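Local structure of charybdin (Charybdis maritima, 2B7U) at residues Arg81-Gln86 and Lys90-Glu95; Val161-Cys166 and Asp197-Trp202; Phe205-Leu210 and Pro247-Pro252. The protein is a plant ribosome-inactivating protein, folded as a single chain of mixed alpha-helical and beta-sheet structure as in others of that family. All blocks are in the same frame, centred on the assembly; numbering follows the deposited sequence.

Interaction 1 (Arg81-Gln86 and Lys90-Glu95); sequences RGYQMQ and KWLELE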
loop_
_atom_site.group_PDB
_atom_site.type_symbol
_atom_site.label_atom_id
_atom_site.label_comp_id
_atom_site.label_asym_id
_atom_site.label_seq_id
_atom_site.Cartn_x
_atom_site.Cartn_y
_atom_site.Cartn_z
ATOM N N ARG A 81 6.301 -6.094 -3.200
ATOM C CA ARG A 81 6.870 -7.165 -4.018
ATOM C C ARG A 81 7.990 -7.961 -3.357
ATOM O O ARG A 81 8.221 -9.134 -3.701
ATOM C CB ARG A 81 7.381 -6.611 -5.351
ATOM C CG ARG A 81 7.901 -7.651 -6.370
ATOM C CD ARG A 81 6.947 -8.784 -6.592
ATOM N NE ARG A 81 5.632 -8.329 -7.029
ATOM C CZ ARG A 81 4.497 -9.000 -6.831
ATOM N NH1 ARG A 81 4.502 -10.185 -6.226
ATOM N NH2 ARG A 81 3.351 -8.503 -7.256
ATOM N N GLY A 82 8.720 -7.345 -2.432
ATOM C CA GLY A 82 9.818 -8.052 -1.784
ATOM C C GLY A 82 10.457 -7.235 -0.694
ATOM O O GLY A 82 10.087 -6.102 -0.476
ATOM N N TYR A 83 11.394 -7.849 0.006
ATOM C CA TYR A 83 12.120 -7.147 1.059
ATOM C C TYR A 83 13.511 -7.751 1.223
ATOM O O TYR A 83 13.781 -8.886 0.802
ATOM C CB TYR A 83 11.343 -7.153 2.370
ATOM C CG TYR A 83 11.412 -8.476 3.073
ATOM C CD1 TYR A 83 12.365 -8.729 4.054
ATOM C CD2 TYR A 83 10.519 -9.499 2.750
ATOM C CE1 TYR A 83 12.445 -9.978 4.670
ATOM C CE2 TYR A 83 10.590 -10.750 3.373
ATOM C CZ TYR A 83 11.541 -10.966 4.342
ATOM O OH TYR A 83 11.624 -12.199 4.957
ATOM N N GLN A 84 14.383 -6.961 1.836
ATOM C CA GLN A 84 15.772 -7.355 2.019
ATOM C C GLN A 84 16.101 -7.638 3.481
ATOM O O GLN A 84 15.829 -6.812 4.348
ATOM C CB GLN A 84 16.689 -6.242 1.543
ATOM C CG GLN A 84 18.133 -6.687 1.443
ATOM C CD GLN A 84 19.059 -5.652 0.867
ATOM O OE1 GLN A 84 19.984 -5.993 0.108
ATOM N NE2 GLN A 84 18.859 -4.408 1.239
ATOM N N MET A 85 16.746 -8.778 3.723
ATOM C CA MET A 85 17.281 -9.102 5.055
ATOM C C MET A 85 18.582 -8.346 5.303
ATOM O O MET A 85 19.292 -8.004 4.358
ATOM C CB MET A 85 17.512 -10.594 5.181
ATOM C CG MET A 85 16.216 -11.388 5.195
ATOM S SD MET A 85 16.414 -13.158 5.334
ATOM C CE MET A 85 16.848 -13.380 7.062
ATOM N N GLN A 86 18.896 -8.105 6.579
ATOM C CA GLN A 86 20.007 -7.235 6.967
ATOM C C GLN A 86 21.381 -7.890 6.895
ATOM O O GLN A 86 22.344 -7.236 6.496
ATOM C CB GLN A 86 19.791 -6.693 8.382
ATOM C CG GLN A 86 20.834 -5.696 8.846
ATOM C CD GLN A 86 20.377 -4.883 10.031
ATOM O OE1 GLN A 86 19.261 -5.042 10.510
ATOM N NE2 GLN A 86 21.246 -4.027 10.529
ATOM N N LYS A 90 20.108 -10.475 1.499
ATOM C CA LYS A 90 19.330 -11.416 0.703
ATOM C C LYS A 90 17.951 -10.819 0.453
ATOM O O LYS A 90 17.324 -10.341 1.385
ATOM C CB LYS A 90 19.179 -12.735 1.444
ATOM C CG LYS A 90 18.220 -13.727 0.831
ATOM C CD LYS A 90 18.089 -14.944 1.716
ATOM C CE LYS A 90 17.390 -16.082 1.030
ATOM N NZ LYS A 90 15.943 -16.057 1.299
ATOM N N TRP A 91 17.514 -10.847 -0.807
ATOM C CA TRP A 91 16.173 -10.415 -1.205
ATOM C C TRP A 91 15.202 -11.579 -1.237
ATOM O O TRP A 91 15.523 -12.645 -1.775
ATOM C CB TRP A 91 16.210 -9.765 -2.586
ATOM C CG TRP A 91 16.712 -8.381 -2.532
ATOM C CD1 TRP A 91 17.978 -7.957 -2.780
ATOM C CD2 TRP A 91 15.953 -7.206 -2.207
ATOM N NE1 TRP A 91 18.058 -6.597 -2.634
ATOM C CE2 TRP A 91 16.834 -6.106 -2.276
ATOM C CE3 TRP A 91 14.619 -6.972 -1.863
ATOM C CZ2 TRP A 91 16.409 -4.784 -2.023
ATOM C CZ3 TRP A 91 14.212 -5.670 -1.595
ATOM C CH2 TRP A 91 15.108 -4.593 -1.670
ATOM N N LEU A 92 14.042 -11.366 -0.626
ATOM C CA LEU A 92 12.915 -12.282 -0.678
ATOM C C LEU A 92 11.845 -11.616 -1.507
ATOM O O LEU A 92 11.615 -10.424 -1.353
ATOM C CB LEU A 92 12.344 -12.525 0.712
ATOM C CG LEU A 92 13.118 -13.375 1.717
ATOM C CD1 LEU A 92 13.376 -14.742 1.123
ATOM C CD2 LEU A 92 14.383 -12.691 2.160
ATOM N N GLU A 93 11.173 -12.388 -2.354
ATOM C CA GLU A 93 10.180 -11.855 -3.260
ATOM C C GLU A 93 8.856 -12.609 -3.151
ATOM O O GLU A 93 8.841 -13.842 -3.131
ATOM C CB GLU A 93 10.739 -11.930 -4.699
ATOM C CG GLU A 93 9.778 -11.501 -5.763
ATOM C CD GLU A 93 10.393 -11.385 -7.142
ATOM O OE1 GLU A 93 9.589 -11.304 -8.108
ATOM O OE2 GLU A 93 11.638 -11.366 -7.268
ATOM N N LEU A 94 7.757 -11.862 -3.120
ATOM C CA LEU A 94 6.414 -12.418 -3.020
ATOM C C LEU A 94 5.973 -12.930 -4.380
ATOM O O LEU A 94 6.298 -12.353 -5.410
ATOM C CB LEU A 94 5.423 -11.363 -2.507
ATOM C CG LEU A 94 5.568 -11.051 -1.008
ATOM C CD1 LEU A 94 6.719 -10.107 -0.714
ATOM C CD2 LEU A 94 4.275 -10.445 -0.438
ATOM N N GLU A 95 5.251 -14.036 -4.374
ATOM C CA GLU A 95 4.703 -14.615 -5.597
ATOM C C GLU A 95 3.749 -13.665 -6.316
ATOM O O GLU A 95 3.236 -12.755 -5.710
ATOM C CB GLU A 95 3.949 -15.907 -5.249
ATOM C CG GLU A 95 4.842 -17.057 -4.820
ATOM C CD GLU A 95 4.055 -18.200 -4.182
ATOM O OE1 GLU A 95 4.608 -19.308 -4.029
ATOM O OE2 GLU A 95 2.890 -17.991 -3.810
#
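Tyr83 and Leu92 form the hydrogen-bonded pair at the middle of a beta hairpin whose antiparallel strands, 80-84 and 91-93, belong to the six-stranded mixed sheet of the ribosome-inactivating fold. Tyr83 N donates to Leu92 O and Leu92 N to Tyr83 O, both at 2.9 Å. Toward the turn, Met85 N reaches Lys90 O; at the other end, Leu94 N reaches Arg81 O. The side chains of Tyr83 and Leu92 run alongside each other on one face of the sheet, ring atom CE2 of Tyr83 lying 3.6 Å from CB of Leu92. Met85 lies across Leu92, its CG 3.8 Å from Leu92 CD2, and helix 151-170 packs onto the same face, with Leu158 against Tyr83 and Arg154 against Leu92.

On the other face, Trp91 pairs with Gln84. The CB of Gln84 sits over the indole in a CH-pi contact, 3.7 Å from the centroid of the six-membered ring and only 5° off the normal. Trp91 also makes a cation-pi contact with Arg72 of strand 67-74, which flanks 80-84 on the side away from 91-93. Arg81 and Gly82 both face Arg72 across that strand boundary, a classic beta bulge.

Arg81 leaves its strand with CG anti to the backbone N and then bends at chi2 (50°) and chi3 (57°), which brings NH1 round to the far end of the hairpin. There NH1 grips two carbonyls, Leu94 O and Glu95 O, each at 2.9 Å. Both oxygens lie in the guanidinium plane, yet NH1 stands well above each carbonyl plane. The guanidinium is further fixed through NE, bonded to His74 NE2, while the carboxylate of Glu93 is taken up by Ser108 OG and the backbone N atoms of Leu104 and Ile105.

Interaction 2 (Val161-Cys166 and Asp197-Trp202); sequences VSQMFC and DLEKNW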
loop_
_atom_site.group_PDB
_atom_site.type_symbol
_atom_site.label_atom_id
_atom_site.label_comp_id
_atom_site.label_asym_id
_atom_site.label_seq_id
_atom_site.Cartn_x
_atom_site.Cartn_y
_atom_site.Cartn_z
ATOM N N VAL A 161 3.585 -3.831 7.602
ATOM C CA VAL A 161 4.144 -2.843 6.698
ATOM C C VAL A 161 3.149 -2.458 5.585
ATOM O O VAL A 161 2.937 -1.270 5.285
ATOM C CB VAL A 161 5.456 -3.344 6.095
ATOM C CG1 VAL A 161 5.898 -2.434 4.958
ATOM C CG2 VAL A 161 6.523 -3.483 7.182
ATOM N N SER A 162 2.503 -3.439 4.986
ATOM C CA SER A 162 1.515 -3.163 3.937
ATOM C C SER A 162 0.391 -2.274 4.460
ATOM O O SER A 162 -0.023 -1.334 3.766
ATOM C CB SER A 162 0.953 -4.460 3.379
ATOM O OG SER A 162 0.124 -4.192 2.252
ATOM N N GLN A 163 -0.138 -2.567 5.648
ATOM C CA GLN A 163 -1.230 -1.785 6.195
ATOM C C GLN A 163 -0.772 -0.376 6.522
ATOM O O GLN A 163 -1.391 0.617 6.122
ATOM C CB GLN A 163 -1.826 -2.452 7.417
ATOM C CG GLN A 163 -2.588 -3.721 7.128
ATOM C CD GLN A 163 -3.901 -3.445 6.456
ATOM O OE1 GLN A 163 -4.494 -2.382 6.647
ATOM N NE2 GLN A 163 -4.363 -4.388 5.623
ATOM N N MET A 164 0.334 -0.262 7.235
ATOM C CA MET A 164 0.727 1.048 7.726
ATOM C C MET A 164 1.384 1.961 6.719
ATOM O O MET A 164 1.467 3.175 6.956
ATOM C CB MET A 164 1.612 0.894 8.976
ATOM C CG MET A 164 0.898 0.177 10.069
ATOM S SD MET A 164 1.819 0.054 11.639
ATOM C CE MET A 164 1.656 1.728 12.257
ATOM N N PHE A 165 1.843 1.415 5.594
ATOM C CA PHE A 165 2.417 2.259 4.538
ATOM C C PHE A 165 1.578 2.221 3.278
ATOM O O PHE A 165 1.146 3.274 2.814
ATOM C CB PHE A 165 3.890 1.933 4.353
ATOM C CG PHE A 165 4.681 2.294 5.566
ATOM C CD1 PHE A 165 5.048 3.608 5.775
ATOM C CD2 PHE A 165 4.935 1.371 6.547
ATOM C CE1 PHE A 165 5.714 4.001 6.916
ATOM C CE2 PHE A 165 5.601 1.751 7.717
ATOM C CZ PHE A 165 5.999 3.071 7.899
ATOM N N CYS A 166 1.253 1.046 2.779
ATOM C CA CYS A 166 0.491 0.999 1.503
ATOM C C CYS A 166 -0.978 1.417 1.683
ATOM O O CYS A 166 -1.471 2.318 0.982
ATOM C CB CYS A 166 0.601 -0.337 0.846
ATOM S SG CYS A 166 2.360 -0.792 0.578
ATOM N N ASP A 197 -14.801 -1.790 3.282
ATOM C CA ASP A 197 -15.373 -0.724 2.469
ATOM C C ASP A 197 -14.272 0.012 1.709
ATOM O O ASP A 197 -14.490 0.446 0.580
ATOM C CB ASP A 197 -16.172 0.286 3.292
ATOM C CG ASP A 197 -17.244 -0.349 4.156
ATOM O OD1 ASP A 197 -17.240 -1.597 4.349
ATOM O OD2 ASP A 197 -18.055 0.428 4.699
ATOM N N LEU A 198 -13.114 0.197 2.340
ATOM C CA LEU A 198 -12.027 0.934 1.702
ATOM C C LEU A 198 -11.022 0.034 1.010
ATOM O O LEU A 198 -10.940 0.026 -0.214
ATOM C CB LEU A 198 -11.313 1.833 2.712
ATOM C CG LEU A 198 -12.189 2.900 3.369
ATOM C CD1 LEU A 198 -11.353 3.780 4.282
ATOM C CD2 LEU A 198 -12.890 3.760 2.322
ATOM N N GLU A 199 -10.249 -0.723 1.788
ATOM C CA GLU A 199 -9.101 -1.451 1.224
ATOM C C GLU A 199 -9.482 -2.345 0.069
ATOM O O GLU A 199 -8.795 -2.357 -0.941
ATOM C CB GLU A 199 -8.343 -2.227 2.287
ATOM C CG GLU A 199 -7.743 -1.337 3.349
ATOM C CD GLU A 199 -6.904 -2.057 4.375
ATOM O OE1 GLU A 199 -6.749 -3.303 4.281
ATOM O OE2 GLU A 199 -6.396 -1.356 5.284
ATOM N N LYS A 200 -10.571 -3.075 0.211
ATOM C CA LYS A 200 -10.972 -4.014 -0.838
ATOM C C LYS A 200 -11.459 -3.337 -2.105
ATOM O O LYS A 200 -11.561 -4.010 -3.142
ATOM C CB LYS A 200 -11.996 -5.012 -0.298
ATOM C CG LYS A 200 -11.474 -6.120 0.657
ATOM C CD LYS A 200 -10.082 -5.938 1.233
ATOM C CE LYS A 200 -8.983 -6.427 0.291
ATOM N NZ LYS A 200 -7.734 -5.572 0.344
ATOM N N ASN A 201 -11.742 -2.036 -2.021
ATOM C CA ASN A 201 -12.388 -1.294 -3.126
ATOM C C ASN A 201 -11.475 -0.238 -3.758
ATOM O O ASN A 201 -11.931 0.557 -4.578
ATOM C CB ASN A 201 -13.645 -0.609 -2.612
ATOM C CG ASN A 201 -14.762 -1.595 -2.328
ATOM O OD1 ASN A 201 -15.466 -1.498 -1.302
ATOM N ND2 ASN A 201 -14.932 -2.553 -3.216
ATOM N N TRP A 202 -10.219 -0.154 -3.335
ATOM C CA TRP A 202 -9.325 0.893 -3.879
ATOM C C TRP A 202 -9.239 0.859 -5.397
ATOM O O TRP A 202 -9.283 1.893 -6.033
ATOM C CB TRP A 202 -7.911 0.796 -3.307
ATOM C CG TRP A 202 -6.972 1.899 -3.742
ATOM C CD1 TRP A 202 -7.083 3.220 -3.459
ATOM C CD2 TRP A 202 -5.806 1.745 -4.543
ATOM N NE1 TRP A 202 -6.025 3.915 -4.026
ATOM C CE2 TRP A 202 -5.220 3.021 -4.674
ATOM C CE3 TRP A 202 -5.164 0.640 -5.120
ATOM C CZ2 TRP A 202 -4.020 3.227 -5.366
ATOM C CZ3 TRP A 202 -3.965 0.845 -5.808
ATOM C CH2 TRP A 202 -3.412 2.129 -5.910
#
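Gln163 and Glu199 meet in a buried polar contact near the centre of the chain, where an amide and a carboxylate bridge two helical segments whose backbones do not touch. Their CA atoms are 9.3 Å from each other, and these two side chains alone carry the contact between 161-166 and 197-202. NE2 of Gln163 donates to OE1 of Glu199 at 2.9 Å, with an N-H...O angle of 160°. The bond arrives on the syn side of the carboxylate, somewhat out of its plane, while OE1 of Glu199 lies close to the amide plane. Gln163 OE1 stands 2.6 Å from Glu199 OE2. It is also 3.4 Å from Glu199 OE1, a pair of acceptors with no bond between them. The amide and carboxylate planes are nearly coplanar, although the side chains cross at about a right angle.

Gln163 belongs to helix 151-170, the long helix through the middle of the ribosome-inactivating fold, and Glu199 comes from helix 192-199. Glu199 reaches in with a chain extended beyond CG (chi2 -176°); Gln163 instead bends at chi2 (-73°), which swings its amide across to the carboxylate. Tyr117 of helix 117-124 touches both side chains, and Tyr133 and Leu190 pack against Gln163. From Glu199 the backbone enters a type I beta turn ending at Trp202.

Interaction 3 (Phe205-Leu210 and Pro247-Pro252); sequences FSFMIL and PDTRSP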
loop_
_atom_site.group_PDB
_atom_site.type_symbol
_atom_site.label_atom_id
_atom_site.label_comp_id
_atom_site.label_asym_id
_atom_site.label_seq_id
_atom_site.Cartn_x
_atom_site.Cartn_y
_atom_site.Cartn_z
ATOM N N PHE A 205 -12.767 1.896 -6.799
ATOM C CA PHE A 205 -12.998 3.323 -6.567
ATOM C C PHE A 205 -12.089 4.190 -7.440
ATOM O O PHE A 205 -12.536 5.223 -7.978
ATOM C CB PHE A 205 -12.726 3.670 -5.093
ATOM C CG PHE A 205 -13.745 3.144 -4.100
ATOM C CD1 PHE A 205 -13.465 3.216 -2.730
ATOM C CD2 PHE A 205 -14.956 2.628 -4.490
ATOM C CE1 PHE A 205 -14.401 2.786 -1.790
ATOM C CE2 PHE A 205 -15.893 2.191 -3.534
ATOM C CZ PHE A 205 -15.598 2.287 -2.203
ATOM N N SER A 206 -10.829 3.809 -7.584
ATOM C CA SER A 206 -9.915 4.581 -8.439
ATOM C C SER A 206 -10.466 4.630 -9.853
ATOM O O SER A 206 -10.451 5.686 -10.473
ATOM C CB SER A 206 -8.525 3.960 -8.454
ATOM O OG SER A 206 -7.899 4.125 -7.185
ATOM N N PHE A 207 -10.915 3.486 -10.350
ATOM C CA PHE A 207 -11.465 3.413 -11.695
ATOM C C PHE A 207 -12.700 4.288 -11.826
ATOM O O PHE A 207 -12.855 5.047 -12.800
ATOM C CB PHE A 207 -11.838 1.976 -12.055
ATOM C CG PHE A 207 -12.406 1.853 -13.436
ATOM C CD1 PHE A 207 -13.771 1.830 -13.621
ATOM C CD2 PHE A 207 -11.559 1.852 -14.541
ATOM C CE1 PHE A 207 -14.308 1.766 -14.909
ATOM C CE2 PHE A 207 -12.091 1.774 -15.826
ATOM C CZ PHE A 207 -13.458 1.731 -15.992
ATOM N N MET A 208 -13.633 4.169 -10.874
ATOM C CA MET A 208 -14.853 4.996 -10.946
ATOM C C MET A 208 -14.540 6.490 -11.021
ATOM O O MET A 208 -15.200 7.269 -11.738
ATOM C CB MET A 208 -15.767 4.778 -9.727
ATOM C CG MET A 208 -16.322 3.423 -9.604
ATOM S SD MET A 208 -17.194 3.272 -8.017
ATOM C CE MET A 208 -17.376 1.521 -8.011
ATOM N N ILE A 209 -13.571 6.915 -10.224
ATOM C CA ILE A 209 -13.176 8.337 -10.136
ATOM C C ILE A 209 -12.542 8.798 -11.445
ATOM O O ILE A 209 -12.967 9.815 -12.010
ATOM C CB ILE A 209 -12.232 8.558 -8.960
ATOM C CG1 ILE A 209 -13.016 8.367 -7.646
ATOM C CG2 ILE A 209 -11.596 9.953 -9.000
ATOM C CD1 ILE A 209 -12.118 8.104 -6.491
ATOM N N LEU A 210 -11.567 8.058 -11.967
ATOM C CA LEU A 210 -10.914 8.487 -13.201
ATOM C C LEU A 210 -11.840 8.332 -14.410
ATOM O O LEU A 210 -11.810 9.152 -15.314
ATOM C CB LEU A 210 -9.626 7.723 -13.431
ATOM C CG LEU A 210 -8.538 8.008 -12.417
ATOM C CD1 LEU A 210 -7.258 7.341 -12.855
ATOM C CD2 LEU A 210 -8.318 9.511 -12.238
ATOM N N PRO A 247 -5.252 1.460 -17.402
ATOM C CA PRO A 247 -5.294 1.866 -18.821
ATOM C C PRO A 247 -6.682 2.047 -19.435
ATOM O O PRO A 247 -6.845 2.854 -20.343
ATOM C CB PRO A 247 -4.567 0.728 -19.539
ATOM C CG PRO A 247 -3.652 0.199 -18.531
ATOM C CD PRO A 247 -4.346 0.312 -17.203
ATOM N N ASP A 248 -7.663 1.275 -18.989
ATOM C CA ASP A 248 -9.046 1.455 -19.457
ATOM C C ASP A 248 -9.578 2.870 -19.223
ATOM O O ASP A 248 -10.489 3.302 -19.919
ATOM C CB ASP A 248 -10.003 0.468 -18.801
ATOM C CG ASP A 248 -9.795 -0.988 -19.257
ATOM O OD1 ASP A 248 -10.499 -1.858 -18.684
ATOM O OD2 ASP A 248 -8.970 -1.267 -20.160
ATOM N N THR A 249 -9.018 3.604 -18.266
ATOM C CA THR A 249 -9.474 4.975 -18.002
ATOM C C THR A 249 -9.084 5.947 -19.118
ATOM O O THR A 249 -9.643 7.080 -19.188
ATOM C CB THR A 249 -8.964 5.488 -16.641
ATOM O OG1 THR A 249 -7.538 5.548 -16.666
ATOM C CG2 THR A 249 -9.431 4.589 -15.509
ATOM N N ARG A 250 -8.166 5.514 -19.986
ATOM C CA ARG A 250 -7.653 6.324 -21.099
ATOM C C ARG A 250 -8.242 5.849 -22.428
ATOM O O ARG A 250 -7.879 6.397 -23.485
ATOM C CB ARG A 250 -6.128 6.234 -21.169
ATOM C CG ARG A 250 -5.450 6.014 -19.844
ATOM C CD ARG A 250 -4.677 7.186 -19.384
ATOM N NE ARG A 250 -3.568 7.427 -20.279
ATOM C CZ ARG A 250 -2.474 8.128 -19.995
ATOM N NH1 ARG A 250 -2.272 8.661 -18.809
ATOM N NH2 ARG A 250 -1.564 8.281 -20.933
ATOM N N SER A 251 -9.085 4.815 -22.404
ATOM C CA SER A 251 -9.783 4.370 -23.624
ATOM C C SER A 251 -10.649 5.536 -24.121
ATOM O O SER A 251 -11.089 6.387 -23.344
ATOM C CB SER A 251 -10.660 3.119 -23.390
ATOM O OG SER A 251 -9.914 1.886 -23.322
ATOM N N PRO A 252 -10.892 5.595 -25.429
ATOM C CA PRO A 252 -11.772 6.658 -25.871
ATOM C C PRO A 252 -13.127 6.616 -25.157
ATOM O O PRO A 252 -13.698 5.544 -24.970
ATOM C CB PRO A 252 -11.949 6.385 -27.365
ATOM C CG PRO A 252 -10.925 5.436 -27.737
ATOM C CD PRO A 252 -10.379 4.771 -26.537
#
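Thr249 presses its methyl group against Phe207 and Leu210, docking the short 3-10 segment 247-250 onto one side of helix 202-214. CG2 of Thr249 lies 3.6 Å from CD2 of Phe207, approaching the ring obliquely, and 3.8 Å from CB of Leu210. The Phe207 and Thr249 side chains overlap side by side while pointing opposite ways. Beside them Asp248 offers its CB to the rim of the same ring, 3.9 Å from Phe207 CE2, with its carboxylate plane turned almost perpendicular to the aromatic one. Between these two segments the contact is thus apolar packing, even where the residues involved have polar ends.

Phe207 reaches this spot because its CG is anti to the backbone N (chi1 -180°), which carries the ring over to Asp248 and Thr249. Three residues on, Leu210 points its CB toward the 3-10 segment and also packs on Trp38 and Leu40 of strand 38-40.

Thr249 is oriented from its own side: OG1 bonds to His246 O, just before the segment, and with the hydroxyl held there the methyl is left toward the helix. Within the turn, Arg250 N bonds to Pro247 O at 3.0 Å. Beyond both segments the disulfide Cys217-Cys254 ties the chain following the helix to the chain following the turn. Nearer by, Lys211, next to Leu210 on the helix, donates a hydrogen bond from NZ to the backbone O of Asp248.

The three contacts follow one another along the chain and run from the sheet, through the helical middle, to the C-terminal part. Interaction 1 lies in the six-stranded sheet, its centre about 20 Å from that of interaction 2; the two do not touch, but helix 151-170 joins them, packing on the hairpin and also supplying residues 161-166. Interaction 3 is about 20 Å from interaction 2 and about 31 Å from interaction 1, centre to centre. Helices 192-199 and 202-214 are consecutive, and Asp197 O lies 3.3 Å from Phe205 CE1, so interactions 2 and 3 are in direct packing contact. Helix 202-214 then carries the packing on to the C-terminal 3-10 segment.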